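Local atomic coordinates of T-lymphoma invasion and metastasis-inducing protein 2 (Mus musculus, PDB entry 3A8P), a protein that activates the small GTPase RAC1 by stimulating its exchange of GDP for GTP, linking extracellular signals to the cytoskeleton and neurite growth. Residues Q105-S108 and Q109-E113. Numbering follows the deposited sequence.
Sequences QATS and QTDLE
Asp111 reaches back from the first turn of helix 109-130 to the loop residues Ala106, Thr107 and Ser108. Asp111 CB lies 3.3 Å from Ser108 OG, and Thr107 OG1 is nearly as near to it. CG stands anti to the backbone N (chi1 -173°), which carries the carboxylate back over the loop. There the side chains of Thr107 and Asp111 cross at a slant. Asp111 OD2 accepts from the backbone N of Thr107 at 3.0 Å. This bond is nearly straight, 168° at the hydrogen, and comes in on the anti side of the oxygen, 22° out of the carboxylate plane. Asp111 OD2 also sits against Ala106 CB, 3.2 Å away. The other oxygen, OD1, forms a salt bridge with Lys13 of strand 11-26. Ser108 is the N-cap of the helix, the C-terminal helix of the PH 1 fold, joined to strand 101-105 by a short loop. Ser108 OG accepts from Asp111 N at 3.0 Å, the capping bond. Ser108 O accepts from Leu112 N at 2.9 Å. Replacing Asp111 with an alanine would probably leave Thr107 N without its acceptor and Lys13 without this salt-bridge partner, so the loop would be less firmly tied to the helix start. On the buried side, Ala106 CB meets Leu112 CB at 3.9 Å, and both side chains rest on Phe92 of strand 91-95. Further round the turn, the bent chain of Gln109 brings Gln109 NE2 to Glu113 OE2 at 2.7 Å. The carboxylate oxygen lies almost in the amide plane and receives the N-H through its anti lone pair.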
ATOM      1  N   GLN A 105      -0.079  10.620 -13.141  1.00 26.00           N
ATOM      2  CA  GLN A 105       0.742  10.534 -14.333  1.00 27.02           C
ATOM      3  C   GLN A 105       1.756  11.656 -14.257  1.00 26.92           C
ATOM      4  O   GLN A 105       1.390  12.833 -14.291  1.00 28.11           O
ATOM      5  CB  GLN A 105      -0.079  10.677 -15.614  1.00 29.06           C
ATOM      6  CG  GLN A 105       0.828  10.828 -16.846  1.00 31.20           C
ATOM      7  CD  GLN A 105       0.065  10.922 -18.152  1.00 30.64           C
ATOM      8  OE1 GLN A 105      -1.021  11.489 -18.208  1.00 30.74           O
ATOM      9  NE2 GLN A 105       0.646  10.379 -19.218  1.00 31.36           N
ATOM     10  N   ALA A 106       3.025  11.288 -14.126  1.00 25.08           N
ATOM     11  CA  ALA A 106       4.102  12.253 -14.040  1.00 21.98           C
ATOM     12  C   ALA A 106       4.388  12.804 -15.434  1.00 23.12           C
ATOM     13  O   ALA A 106       3.711  12.443 -16.394  1.00 21.84           O
ATOM     14  CB  ALA A 106       5.338  11.595 -13.472  1.00 23.64           C
ATOM     15  N   THR A 107       5.395  13.661 -15.548  1.00 22.88           N
ATOM     16  CA  THR A 107       5.729  14.266 -16.837  1.00 26.75           C
ATOM     17  C   THR A 107       6.827  13.506 -17.569  1.00 25.90           C
ATOM     18  O   THR A 107       7.106  13.779 -18.734  1.00 28.17           O
ATOM     19  CB  THR A 107       6.186  15.723 -16.667  1.00 25.80           C
ATOM     20  OG1 THR A 107       7.446  15.752 -15.988  1.00 29.01           O
ATOM     21  CG2 THR A 107       5.164  16.508 -15.855  1.00 27.30           C
ATOM     22  N   SER A 108       7.442  12.549 -16.886  1.00 25.97           N
ATOM     23  CA  SER A 108       8.516  11.752 -17.476  1.00 25.53           C
ATOM     24  C   SER A 108       8.855  10.615 -16.526  1.00 26.04           C
ATOM     25  O   SER A 108       8.369  10.592 -15.391  1.00 23.43           O
ATOM     26  CB  SER A 108       9.764  12.613 -17.684  1.00 27.79           C
ATOM     27  OG  SER A 108      10.354  12.964 -16.438  1.00 26.91           O
ATOM     28  N   GLN A 109       9.688   9.681 -16.981  1.00 24.89           N
ATOM     29  CA  GLN A 109      10.088   8.558 -16.139  1.00 25.14           C
ATOM     30  C   GLN A 109      10.883   9.094 -14.958  1.00 25.39           C
ATOM     31  O   GLN A 109      10.715   8.637 -13.831  1.00 25.10           O
ATOM     32  CB  GLN A 109      10.939   7.557 -16.935  1.00 26.18           C
ATOM     33  CG  GLN A 109      11.576   6.430 -16.101  1.00 26.95           C
ATOM     34  CD  GLN A 109      10.567   5.602 -15.298  1.00 28.65           C
ATOM     35  OE1 GLN A 109       9.452   5.334 -15.757  1.00 26.57           O
ATOM     36  NE2 GLN A 109      10.970   5.174 -14.102  1.00 26.75           N
ATOM     37  N   THR A 110      11.752  10.066 -15.218  1.00 26.05           N
ATOM     38  CA  THR A 110      12.560  10.662 -14.151  1.00 27.38           C
ATOM     39  C   THR A 110      11.654  11.360 -13.135  1.00 25.71           C
ATOM     40  O   THR A 110      11.854  11.247 -11.929  1.00 26.13           O
ATOM     41  CB  THR A 110      13.554  11.705 -14.702  1.00 28.54           C
ATOM     42  OG1 THR A 110      14.495  11.057 -15.566  1.00 30.56           O
ATOM     43  CG2 THR A 110      14.305  12.377 -13.556  1.00 28.00           C
ATOM     44  N   ASP A 111      10.659  12.083 -13.632  1.00 24.90           N
ATOM     45  CA  ASP A 111       9.739  12.784 -12.749  1.00 24.75           C
ATOM     46  C   ASP A 111       8.982  11.763 -11.891  1.00 24.13           C
ATOM     47  O   ASP A 111       8.794  11.972 -10.690  1.00 23.99           O
ATOM     48  CB  ASP A 111       8.773  13.630 -13.575  1.00 24.28           C
ATOM     49  CG  ASP A 111       7.890  14.515 -12.717  1.00 26.16           C
ATOM     50  OD1 ASP A 111       8.427  15.265 -11.873  1.00 26.33           O
ATOM     51  OD2 ASP A 111       6.655  14.462 -12.896  1.00 28.29           O
ATOM     52  N   LEU A 112       8.572  10.648 -12.496  1.00 23.95           N
ATOM     53  CA  LEU A 112       7.862   9.603 -11.752  1.00 24.18           C
ATOM     54  C   LEU A 112       8.735   9.076 -10.614  1.00 23.45           C
ATOM     55  O   LEU A 112       8.279   8.929  -9.479  1.00 19.56           O
ATOM     56  CB  LEU A 112       7.457   8.452 -12.686  1.00 24.19           C
ATOM     57  CG  LEU A 112       6.793   7.208 -12.074  1.00 22.90           C
ATOM     58  CD1 LEU A 112       5.960   6.500 -13.135  1.00 23.42           C
ATOM     59  CD2 LEU A 112       7.856   6.258 -11.519  1.00 23.39           C
ATOM     60  N   GLU A 113      10.001   8.806 -10.916  1.00 24.19           N
ATOM     61  CA  GLU A 113      10.913   8.296  -9.900  1.00 25.53           C
ATOM     62  C   GLU A 113      11.117   9.311  -8.790  1.00 25.22           C
ATOM     63  O   GLU A 113      11.225   8.944  -7.622  1.00 25.16           O
ATOM     64  CB  GLU A 113      12.265   7.934 -10.519  1.00 28.99           C
ATOM     65  CG  GLU A 113      12.229   6.686 -11.374  1.00 34.80           C
ATOM     66  CD  GLU A 113      13.491   6.515 -12.193  1.00 40.06           C
ATOM     67  OE1 GLU A 113      14.577   6.871 -11.688  1.00 44.23           O
ATOM     68  OE2 GLU A 113      13.397   6.020 -13.335  1.00 41.12           O
TER